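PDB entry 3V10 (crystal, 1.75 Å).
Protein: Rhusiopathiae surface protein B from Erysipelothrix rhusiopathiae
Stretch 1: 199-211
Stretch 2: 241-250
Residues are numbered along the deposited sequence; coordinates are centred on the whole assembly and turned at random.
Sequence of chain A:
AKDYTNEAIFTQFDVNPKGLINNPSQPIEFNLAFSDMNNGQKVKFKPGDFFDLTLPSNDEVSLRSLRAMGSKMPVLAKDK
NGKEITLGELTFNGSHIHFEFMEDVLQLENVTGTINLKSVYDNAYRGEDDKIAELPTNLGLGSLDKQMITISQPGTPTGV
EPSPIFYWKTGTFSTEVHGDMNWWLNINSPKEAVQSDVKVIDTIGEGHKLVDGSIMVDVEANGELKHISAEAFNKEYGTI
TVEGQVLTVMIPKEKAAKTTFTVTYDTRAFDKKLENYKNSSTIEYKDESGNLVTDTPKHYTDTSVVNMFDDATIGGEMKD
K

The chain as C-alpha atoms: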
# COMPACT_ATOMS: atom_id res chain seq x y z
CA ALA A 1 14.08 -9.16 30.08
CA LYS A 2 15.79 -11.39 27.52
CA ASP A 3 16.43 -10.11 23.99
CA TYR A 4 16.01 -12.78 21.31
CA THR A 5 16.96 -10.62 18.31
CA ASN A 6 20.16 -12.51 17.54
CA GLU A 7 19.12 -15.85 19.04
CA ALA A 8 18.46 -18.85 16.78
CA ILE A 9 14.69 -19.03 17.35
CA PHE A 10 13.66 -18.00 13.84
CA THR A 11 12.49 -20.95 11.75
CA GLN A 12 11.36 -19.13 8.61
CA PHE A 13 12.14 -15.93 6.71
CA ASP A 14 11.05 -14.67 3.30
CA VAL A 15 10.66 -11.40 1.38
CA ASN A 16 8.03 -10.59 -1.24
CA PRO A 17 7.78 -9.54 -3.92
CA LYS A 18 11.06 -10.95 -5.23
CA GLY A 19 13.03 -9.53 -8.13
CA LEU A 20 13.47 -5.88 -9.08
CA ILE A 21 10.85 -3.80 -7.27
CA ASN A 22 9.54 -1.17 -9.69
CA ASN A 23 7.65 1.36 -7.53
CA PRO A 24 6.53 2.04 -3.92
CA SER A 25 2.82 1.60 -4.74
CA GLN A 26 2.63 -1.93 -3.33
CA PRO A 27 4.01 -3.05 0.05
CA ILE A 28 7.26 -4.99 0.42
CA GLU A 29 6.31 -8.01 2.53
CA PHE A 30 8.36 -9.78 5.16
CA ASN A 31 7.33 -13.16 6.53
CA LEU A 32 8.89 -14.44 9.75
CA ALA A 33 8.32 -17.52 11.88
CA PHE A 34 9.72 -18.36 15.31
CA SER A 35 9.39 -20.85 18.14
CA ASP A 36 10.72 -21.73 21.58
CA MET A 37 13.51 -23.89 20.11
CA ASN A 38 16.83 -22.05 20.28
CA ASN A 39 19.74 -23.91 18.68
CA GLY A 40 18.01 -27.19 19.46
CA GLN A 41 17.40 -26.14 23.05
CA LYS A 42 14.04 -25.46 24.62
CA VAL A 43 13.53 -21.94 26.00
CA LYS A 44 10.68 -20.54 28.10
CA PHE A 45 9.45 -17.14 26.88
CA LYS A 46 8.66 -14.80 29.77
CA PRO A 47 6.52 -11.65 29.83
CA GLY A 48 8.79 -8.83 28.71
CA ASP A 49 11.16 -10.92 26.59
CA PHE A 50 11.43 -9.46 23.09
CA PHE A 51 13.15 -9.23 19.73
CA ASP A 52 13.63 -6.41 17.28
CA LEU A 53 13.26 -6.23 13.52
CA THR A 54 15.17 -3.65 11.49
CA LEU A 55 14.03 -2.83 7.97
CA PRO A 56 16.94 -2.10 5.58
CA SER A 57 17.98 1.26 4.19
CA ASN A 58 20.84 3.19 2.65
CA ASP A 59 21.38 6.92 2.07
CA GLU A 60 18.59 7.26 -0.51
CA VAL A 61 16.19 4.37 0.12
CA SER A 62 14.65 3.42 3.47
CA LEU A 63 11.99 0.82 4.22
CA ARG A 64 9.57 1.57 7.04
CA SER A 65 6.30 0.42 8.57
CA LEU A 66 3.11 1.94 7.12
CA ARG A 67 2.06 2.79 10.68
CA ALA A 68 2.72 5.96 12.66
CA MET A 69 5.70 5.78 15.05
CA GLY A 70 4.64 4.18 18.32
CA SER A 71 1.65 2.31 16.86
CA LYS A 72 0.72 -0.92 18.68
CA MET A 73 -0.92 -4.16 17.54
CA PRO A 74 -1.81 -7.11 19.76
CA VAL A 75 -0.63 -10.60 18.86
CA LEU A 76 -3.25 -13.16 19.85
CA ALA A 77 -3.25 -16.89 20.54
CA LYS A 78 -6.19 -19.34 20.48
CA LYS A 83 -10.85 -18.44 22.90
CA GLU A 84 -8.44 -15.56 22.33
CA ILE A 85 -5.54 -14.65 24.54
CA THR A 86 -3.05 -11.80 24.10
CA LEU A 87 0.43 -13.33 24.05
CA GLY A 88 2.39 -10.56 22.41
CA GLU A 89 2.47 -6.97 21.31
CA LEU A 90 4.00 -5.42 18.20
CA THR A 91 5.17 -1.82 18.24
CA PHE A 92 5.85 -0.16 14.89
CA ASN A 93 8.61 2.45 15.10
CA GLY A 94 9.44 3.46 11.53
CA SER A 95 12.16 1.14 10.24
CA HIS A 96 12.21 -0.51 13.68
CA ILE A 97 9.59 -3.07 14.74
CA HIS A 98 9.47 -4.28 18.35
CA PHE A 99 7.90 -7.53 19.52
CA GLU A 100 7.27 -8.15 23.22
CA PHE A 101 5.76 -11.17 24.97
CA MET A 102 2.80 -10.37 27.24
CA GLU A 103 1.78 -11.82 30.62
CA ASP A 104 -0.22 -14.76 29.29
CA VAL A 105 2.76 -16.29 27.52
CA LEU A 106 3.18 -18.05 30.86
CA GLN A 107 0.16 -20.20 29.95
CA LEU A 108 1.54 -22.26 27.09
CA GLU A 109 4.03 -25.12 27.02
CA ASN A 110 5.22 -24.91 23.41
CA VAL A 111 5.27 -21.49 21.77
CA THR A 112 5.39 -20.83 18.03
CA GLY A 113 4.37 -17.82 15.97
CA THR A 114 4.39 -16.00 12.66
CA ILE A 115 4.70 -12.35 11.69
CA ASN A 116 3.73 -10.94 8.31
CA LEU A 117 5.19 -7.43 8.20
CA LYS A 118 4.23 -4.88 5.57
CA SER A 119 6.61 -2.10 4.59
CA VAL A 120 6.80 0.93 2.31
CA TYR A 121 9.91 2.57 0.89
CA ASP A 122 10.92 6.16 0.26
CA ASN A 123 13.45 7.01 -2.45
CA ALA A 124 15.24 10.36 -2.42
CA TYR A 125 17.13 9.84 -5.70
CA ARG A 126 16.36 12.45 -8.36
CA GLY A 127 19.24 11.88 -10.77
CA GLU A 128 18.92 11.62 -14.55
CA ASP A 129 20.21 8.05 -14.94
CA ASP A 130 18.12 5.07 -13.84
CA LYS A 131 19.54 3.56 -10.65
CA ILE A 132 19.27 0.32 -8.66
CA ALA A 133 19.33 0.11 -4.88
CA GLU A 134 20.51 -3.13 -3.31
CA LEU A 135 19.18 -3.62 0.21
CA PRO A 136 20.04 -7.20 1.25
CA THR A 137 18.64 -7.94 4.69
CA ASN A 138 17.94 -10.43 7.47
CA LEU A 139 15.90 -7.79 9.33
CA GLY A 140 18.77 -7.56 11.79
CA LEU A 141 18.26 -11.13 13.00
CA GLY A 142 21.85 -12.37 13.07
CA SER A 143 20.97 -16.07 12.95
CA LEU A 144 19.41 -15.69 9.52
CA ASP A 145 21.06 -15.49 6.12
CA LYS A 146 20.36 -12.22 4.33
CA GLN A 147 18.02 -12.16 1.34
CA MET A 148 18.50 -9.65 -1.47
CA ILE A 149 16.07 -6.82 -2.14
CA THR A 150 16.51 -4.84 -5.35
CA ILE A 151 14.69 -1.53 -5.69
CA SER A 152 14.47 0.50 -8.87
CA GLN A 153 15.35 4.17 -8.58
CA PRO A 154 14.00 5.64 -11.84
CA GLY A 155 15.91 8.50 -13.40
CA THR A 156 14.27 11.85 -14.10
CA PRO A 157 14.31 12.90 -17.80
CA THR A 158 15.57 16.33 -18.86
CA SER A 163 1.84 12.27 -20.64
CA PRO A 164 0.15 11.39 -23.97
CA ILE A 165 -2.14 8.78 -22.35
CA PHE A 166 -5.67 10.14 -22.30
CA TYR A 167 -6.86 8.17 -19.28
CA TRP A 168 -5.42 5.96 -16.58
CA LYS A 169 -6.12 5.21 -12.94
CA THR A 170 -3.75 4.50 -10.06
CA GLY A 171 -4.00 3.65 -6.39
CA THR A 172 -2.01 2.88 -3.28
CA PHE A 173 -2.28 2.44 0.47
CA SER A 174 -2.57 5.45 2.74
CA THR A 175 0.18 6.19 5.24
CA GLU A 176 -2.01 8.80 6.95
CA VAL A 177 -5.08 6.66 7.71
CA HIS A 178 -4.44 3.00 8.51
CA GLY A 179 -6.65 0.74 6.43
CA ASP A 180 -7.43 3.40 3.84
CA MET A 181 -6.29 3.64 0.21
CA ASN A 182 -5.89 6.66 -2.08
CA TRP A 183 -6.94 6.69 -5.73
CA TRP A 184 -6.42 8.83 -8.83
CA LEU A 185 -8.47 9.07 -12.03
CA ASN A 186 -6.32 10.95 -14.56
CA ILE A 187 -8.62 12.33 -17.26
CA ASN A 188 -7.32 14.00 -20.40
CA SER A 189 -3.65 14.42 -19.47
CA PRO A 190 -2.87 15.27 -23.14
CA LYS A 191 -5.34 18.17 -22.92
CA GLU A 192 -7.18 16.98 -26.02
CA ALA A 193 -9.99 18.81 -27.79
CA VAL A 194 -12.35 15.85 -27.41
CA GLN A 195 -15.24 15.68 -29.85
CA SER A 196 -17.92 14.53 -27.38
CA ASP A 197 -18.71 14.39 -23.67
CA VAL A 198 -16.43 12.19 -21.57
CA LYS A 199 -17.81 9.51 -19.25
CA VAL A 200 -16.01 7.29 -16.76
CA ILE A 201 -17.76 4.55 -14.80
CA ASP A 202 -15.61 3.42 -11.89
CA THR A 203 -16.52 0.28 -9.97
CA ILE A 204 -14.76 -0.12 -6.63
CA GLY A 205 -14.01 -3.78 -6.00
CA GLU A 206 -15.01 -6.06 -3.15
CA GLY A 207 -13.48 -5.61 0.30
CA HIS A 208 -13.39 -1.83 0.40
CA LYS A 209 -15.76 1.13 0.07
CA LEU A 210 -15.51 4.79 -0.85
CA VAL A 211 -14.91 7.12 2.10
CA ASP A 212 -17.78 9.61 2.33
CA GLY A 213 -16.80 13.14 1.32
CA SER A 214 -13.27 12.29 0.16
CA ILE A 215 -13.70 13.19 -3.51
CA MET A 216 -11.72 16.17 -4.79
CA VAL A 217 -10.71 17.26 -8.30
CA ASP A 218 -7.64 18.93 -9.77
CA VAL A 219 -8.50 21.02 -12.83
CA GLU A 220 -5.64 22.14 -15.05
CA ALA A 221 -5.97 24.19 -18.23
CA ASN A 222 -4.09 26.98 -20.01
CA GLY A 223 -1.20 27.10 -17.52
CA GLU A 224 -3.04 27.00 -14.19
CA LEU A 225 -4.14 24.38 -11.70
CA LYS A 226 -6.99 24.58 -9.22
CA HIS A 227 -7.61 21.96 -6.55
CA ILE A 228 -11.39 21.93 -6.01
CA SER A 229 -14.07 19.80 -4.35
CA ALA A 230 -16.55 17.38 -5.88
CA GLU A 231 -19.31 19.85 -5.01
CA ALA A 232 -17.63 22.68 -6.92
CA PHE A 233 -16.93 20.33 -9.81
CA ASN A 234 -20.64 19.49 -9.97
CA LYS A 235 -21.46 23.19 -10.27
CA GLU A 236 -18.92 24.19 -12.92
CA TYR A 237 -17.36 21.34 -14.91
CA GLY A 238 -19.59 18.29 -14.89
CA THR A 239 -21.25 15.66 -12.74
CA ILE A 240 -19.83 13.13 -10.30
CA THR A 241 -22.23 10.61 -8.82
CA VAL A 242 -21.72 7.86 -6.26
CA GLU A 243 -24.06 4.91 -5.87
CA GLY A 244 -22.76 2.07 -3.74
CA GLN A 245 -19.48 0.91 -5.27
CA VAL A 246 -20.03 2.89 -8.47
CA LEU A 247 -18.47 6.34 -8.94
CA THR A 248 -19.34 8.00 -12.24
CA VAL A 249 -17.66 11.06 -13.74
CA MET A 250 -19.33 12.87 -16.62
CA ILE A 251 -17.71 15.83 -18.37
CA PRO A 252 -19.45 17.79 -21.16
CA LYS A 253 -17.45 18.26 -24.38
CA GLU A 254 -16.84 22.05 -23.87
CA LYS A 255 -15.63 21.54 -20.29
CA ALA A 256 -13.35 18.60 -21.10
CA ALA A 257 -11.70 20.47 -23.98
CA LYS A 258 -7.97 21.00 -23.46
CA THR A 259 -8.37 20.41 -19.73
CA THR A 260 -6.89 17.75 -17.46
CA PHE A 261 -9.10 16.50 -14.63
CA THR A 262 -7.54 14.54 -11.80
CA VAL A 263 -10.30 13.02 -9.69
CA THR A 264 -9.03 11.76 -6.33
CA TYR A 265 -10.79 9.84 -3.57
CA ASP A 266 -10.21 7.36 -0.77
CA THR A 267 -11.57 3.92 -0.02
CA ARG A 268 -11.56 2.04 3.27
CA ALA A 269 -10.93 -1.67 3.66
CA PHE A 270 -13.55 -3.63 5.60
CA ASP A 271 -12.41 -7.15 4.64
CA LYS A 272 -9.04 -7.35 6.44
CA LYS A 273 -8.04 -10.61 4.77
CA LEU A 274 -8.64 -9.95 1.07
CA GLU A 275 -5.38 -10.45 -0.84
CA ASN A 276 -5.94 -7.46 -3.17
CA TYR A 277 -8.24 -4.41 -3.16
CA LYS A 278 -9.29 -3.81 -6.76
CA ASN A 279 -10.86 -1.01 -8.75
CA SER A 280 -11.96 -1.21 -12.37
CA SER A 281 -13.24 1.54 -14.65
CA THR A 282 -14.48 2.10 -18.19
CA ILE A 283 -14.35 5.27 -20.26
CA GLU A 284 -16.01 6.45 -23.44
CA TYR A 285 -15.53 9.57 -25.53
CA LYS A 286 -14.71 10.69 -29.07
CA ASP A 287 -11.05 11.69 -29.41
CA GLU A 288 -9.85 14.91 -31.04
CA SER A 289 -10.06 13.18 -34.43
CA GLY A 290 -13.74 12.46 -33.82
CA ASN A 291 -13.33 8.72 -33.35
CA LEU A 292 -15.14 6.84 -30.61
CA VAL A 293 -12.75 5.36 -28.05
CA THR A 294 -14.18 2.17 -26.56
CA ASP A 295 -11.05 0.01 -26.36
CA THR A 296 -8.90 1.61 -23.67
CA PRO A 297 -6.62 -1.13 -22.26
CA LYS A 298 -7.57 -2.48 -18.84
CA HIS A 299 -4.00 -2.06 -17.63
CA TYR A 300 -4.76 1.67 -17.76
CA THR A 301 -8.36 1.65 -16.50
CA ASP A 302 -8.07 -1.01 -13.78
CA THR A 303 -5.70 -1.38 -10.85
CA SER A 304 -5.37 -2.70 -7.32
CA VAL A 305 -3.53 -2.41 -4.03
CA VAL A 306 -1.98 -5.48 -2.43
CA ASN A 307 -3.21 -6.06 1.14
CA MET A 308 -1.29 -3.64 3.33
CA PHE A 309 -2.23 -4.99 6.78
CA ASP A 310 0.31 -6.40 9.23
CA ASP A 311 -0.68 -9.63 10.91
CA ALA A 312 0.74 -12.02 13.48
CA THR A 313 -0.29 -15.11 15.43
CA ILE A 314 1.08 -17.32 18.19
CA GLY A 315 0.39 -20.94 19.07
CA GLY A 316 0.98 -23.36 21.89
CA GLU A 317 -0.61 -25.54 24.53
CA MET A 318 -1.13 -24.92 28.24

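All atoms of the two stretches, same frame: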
# COMPACT_ATOMS: atom_id res chain seq x y z
N LYS A 199 -17.16 10.21 -20.36
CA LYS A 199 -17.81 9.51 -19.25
C LYS A 199 -16.96 8.38 -18.72
O LYS A 199 -16.45 7.56 -19.48
CB LYS A 199 -19.18 8.96 -19.68
CG LYS A 199 -19.94 8.27 -18.55
CD LYS A 199 -21.36 7.88 -18.97
CE LYS A 199 -22.14 7.29 -17.81
NZ LYS A 199 -23.50 6.85 -18.23
N VAL A 200 -16.79 8.34 -17.40
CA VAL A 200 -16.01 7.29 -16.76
C VAL A 200 -16.91 6.61 -15.74
O VAL A 200 -17.55 7.28 -14.94
CB VAL A 200 -14.78 7.84 -16.02
CG1 VAL A 200 -14.09 6.70 -15.23
CG2 VAL A 200 -13.81 8.45 -17.01
N ILE A 201 -16.97 5.29 -15.78
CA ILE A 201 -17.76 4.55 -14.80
C ILE A 201 -16.74 3.73 -14.02
O ILE A 201 -16.11 2.82 -14.56
CB ILE A 201 -18.81 3.64 -15.45
CG1 ILE A 201 -19.82 4.48 -16.25
CG2 ILE A 201 -19.56 2.86 -14.36
CD1 ILE A 201 -20.92 3.67 -16.89
N ASP A 202 -16.57 4.09 -12.75
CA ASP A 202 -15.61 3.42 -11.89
C ASP A 202 -16.32 2.51 -10.90
O ASP A 202 -17.21 2.94 -10.17
CB ASP A 202 -14.78 4.46 -11.14
CG ASP A 202 -13.70 3.84 -10.27
OD1 ASP A 202 -14.03 2.93 -9.48
OD2 ASP A 202 -12.54 4.26 -10.38
N THR A 203 -15.92 1.24 -10.88
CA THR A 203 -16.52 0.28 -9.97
C THR A 203 -15.50 -0.17 -8.94
O THR A 203 -14.56 -0.90 -9.27
CB THR A 203 -17.06 -0.95 -10.70
OG1 THR A 203 -18.11 -0.56 -11.60
CG2 THR A 203 -17.62 -1.95 -9.70
N ILE A 204 -15.68 0.26 -7.70
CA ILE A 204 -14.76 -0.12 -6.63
C ILE A 204 -15.00 -1.59 -6.31
O ILE A 204 -16.14 -2.02 -6.13
CB ILE A 204 -15.00 0.73 -5.37
CG1 ILE A 204 -14.71 2.20 -5.70
CG2 ILE A 204 -14.13 0.25 -4.22
CD1 ILE A 204 -15.23 3.17 -4.66
N GLY A 205 -13.91 -2.36 -6.26
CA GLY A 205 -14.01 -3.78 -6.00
C GLY A 205 -14.49 -4.21 -4.63
O GLY A 205 -14.79 -3.38 -3.77
N GLU A 206 -14.56 -5.52 -4.42
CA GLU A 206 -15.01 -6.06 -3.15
C GLU A 206 -13.96 -5.84 -2.06
O GLU A 206 -12.78 -5.71 -2.34
CB GLU A 206 -15.31 -7.56 -3.30
CG GLU A 206 -14.42 -8.25 -4.31
CD GLU A 206 -14.32 -9.76 -4.10
OE1 GLU A 206 -14.52 -10.21 -2.95
OE2 GLU A 206 -14.02 -10.48 -5.06
N GLY A 207 -14.41 -5.78 -0.81
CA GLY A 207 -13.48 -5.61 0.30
C GLY A 207 -13.23 -4.20 0.79
O GLY A 207 -12.71 -4.01 1.89
N HIS A 208 -13.57 -3.21 -0.02
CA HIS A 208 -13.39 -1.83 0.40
C HIS A 208 -14.50 -0.95 -0.15
O HIS A 208 -15.18 -1.32 -1.10
CB HIS A 208 -12.01 -1.28 -0.00
CG HIS A 208 -11.71 -1.36 -1.47
ND1 HIS A 208 -11.09 -0.34 -2.15
CD2 HIS A 208 -11.90 -2.36 -2.37
CE1 HIS A 208 -10.91 -0.70 -3.41
NE2 HIS A 208 -11.39 -1.92 -3.57
N LYS A 209 -14.71 0.20 0.48
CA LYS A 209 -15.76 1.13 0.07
C LYS A 209 -15.24 2.55 0.05
O LYS A 209 -14.29 2.89 0.77
CB LYS A 209 -16.96 1.08 1.03
CG LYS A 209 -17.54 -0.28 1.29
CD LYS A 209 -18.93 -0.15 1.92
CE LYS A 209 -19.37 -1.46 2.57
NZ LYS A 209 -19.11 -2.62 1.67
N LEU A 210 -15.88 3.39 -0.75
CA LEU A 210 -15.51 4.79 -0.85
C LEU A 210 -15.72 5.49 0.50
O LEU A 210 -16.70 5.23 1.20
CB LEU A 210 -16.33 5.48 -1.95
CG LEU A 210 -15.96 6.93 -2.31
CD1 LEU A 210 -16.15 7.15 -3.81
CD2 LEU A 210 -16.81 7.89 -1.50
N VAL A 211 -14.80 6.37 0.85
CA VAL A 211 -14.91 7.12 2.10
C VAL A 211 -15.74 8.38 1.82
O VAL A 211 -15.35 9.23 1.02
CB VAL A 211 -13.52 7.52 2.63
CG1 VAL A 211 -13.67 8.46 3.83
CG2 VAL A 211 -12.74 6.27 3.04
N THR A 241 -21.22 11.28 -9.62
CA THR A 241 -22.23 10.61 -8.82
C THR A 241 -21.62 9.40 -8.13
O THR A 241 -20.63 8.84 -8.60
CB THR A 241 -23.42 10.13 -9.69
OG1 THR A 241 -22.96 9.16 -10.64
CG2 THR A 241 -24.03 11.32 -10.44
N VAL A 242 -22.20 9.02 -7.00
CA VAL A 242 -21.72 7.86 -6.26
C VAL A 242 -22.94 7.06 -5.85
O VAL A 242 -23.86 7.59 -5.24
CB VAL A 242 -20.95 8.26 -4.98
CG1 VAL A 242 -20.52 7.00 -4.23
CG2 VAL A 242 -19.73 9.08 -5.34
N GLU A 243 -22.97 5.79 -6.23
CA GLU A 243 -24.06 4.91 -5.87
C GLU A 243 -23.41 3.59 -5.49
O GLU A 243 -22.94 2.85 -6.35
CB GLU A 243 -25.02 4.70 -7.04
CG GLU A 243 -25.69 5.96 -7.57
CD GLU A 243 -26.48 6.73 -6.52
OE1 GLU A 243 -27.17 6.09 -5.69
OE2 GLU A 243 -26.44 7.98 -6.53
N GLY A 244 -23.37 3.30 -4.20
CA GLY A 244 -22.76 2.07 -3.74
C GLY A 244 -21.28 2.08 -4.10
O GLY A 244 -20.55 3.00 -3.73
N GLN A 245 -20.86 1.06 -4.85
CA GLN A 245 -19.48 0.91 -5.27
C GLN A 245 -19.19 1.62 -6.59
O GLN A 245 -18.05 1.61 -7.06
CB GLN A 245 -19.16 -0.58 -5.44
CG GLN A 245 -19.31 -1.43 -4.19
CD GLN A 245 -18.34 -1.03 -3.10
OE1 GLN A 245 -18.67 -0.23 -2.22
NE2 GLN A 245 -17.13 -1.57 -3.15
N VAL A 246 -20.20 2.23 -7.19
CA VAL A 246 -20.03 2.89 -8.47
C VAL A 246 -19.89 4.41 -8.43
O VAL A 246 -20.80 5.11 -8.00
CB VAL A 246 -21.19 2.55 -9.43
CG1 VAL A 246 -20.89 3.09 -10.82
CG2 VAL A 246 -21.41 1.03 -9.47
N LEU A 247 -18.74 4.90 -8.89
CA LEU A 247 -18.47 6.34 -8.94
C LEU A 247 -18.41 6.69 -10.43
O LEU A 247 -17.61 6.12 -11.18
CB LEU A 247 -17.13 6.64 -8.25
CG LEU A 247 -16.70 8.11 -8.13
CD1 LEU A 247 -15.64 8.24 -7.03
CD2 LEU A 247 -16.16 8.59 -9.47
N THR A 248 -19.27 7.61 -10.84
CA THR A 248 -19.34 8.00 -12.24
C THR A 248 -18.94 9.46 -12.42
O THR A 248 -19.36 10.32 -11.66
CB THR A 248 -20.77 7.81 -12.79
OG1 THR A 248 -21.17 6.45 -12.56
CG2 THR A 248 -20.83 8.12 -14.29
N VAL A 249 -18.12 9.71 -13.43
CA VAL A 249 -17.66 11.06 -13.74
C VAL A 249 -18.10 11.37 -15.16
O VAL A 249 -17.77 10.63 -16.09
CB VAL A 249 -16.12 11.16 -13.66
CG1 VAL A 249 -15.66 12.59 -13.98
CG2 VAL A 249 -15.64 10.75 -12.28
N MET A 250 -18.85 12.45 -15.31
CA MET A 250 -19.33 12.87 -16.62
C MET A 250 -18.86 14.30 -16.88
O MET A 250 -19.07 15.19 -16.05
CB MET A 250 -20.87 12.78 -16.68
CG MET A 250 -21.38 11.34 -16.67
SD MET A 250 -23.19 11.17 -16.48
CE MET A 250 -23.28 10.87 -14.73
O HOH W 1 -17.97 2.23 -2.24

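Residues 199-204 and 246-250 are neighbouring antiparallel strands of one sheet. Their axes approach to 4.7 Å, and their N-to-C directions differ by 164°. K199 lies across from M250, and the register runs through to T203 across from V246.

Backbone hydrogen bonds hold this register. V200 and V249 form a reciprocal pair: V200 N to V249 O is 2.8 Å, and V249 N to V200 O is 2.9 Å. D202 and L247 repeat the pattern, with D202 N to L247 O and L247 N to D202 O both 2.8 Å. The ladder closes with I204 N donating to Q245 O at 2.8 Å. The intervening pairs lack such bonds, but CA-H...O contacts support them. T248 CA lies 3.3 Å from V200 O, and V246 CA lies 3.3 Å from D202 O.

Q245 makes the largest contact. It sits in the type II' turn from E243 to V246, and its side chain reaches the type II turn from G205 to H208. The amide NE2 donates to H208 O at 2.8 Å with nearly straight geometry. A weak bond runs from Q245 NE2 to I204 O at 3.2 Å. The amide thus ties the loop back to the strand pair.

One water bridges the stretches. It accepts from L210 N at 2.8 Å and donates to Q245 OE1 at 2.6 Å and to G244 O at 3.1 Å.

Side chains alternate between the sheet faces. K199, I201, T203, V246, T248 and M250 share one face. There I201 CG2 meets V246 CG1 at 3.8 Å, and the aliphatic part of K199 runs beside its neighbours, with CE 3.8 Å from T248 CG2. V200, D202, L247 and V249 share the other. L210 arrives from the strand after the turn, and its CD1 packs 3.4 Å from L247 CD1 and 4.3 Å from V242 CG2.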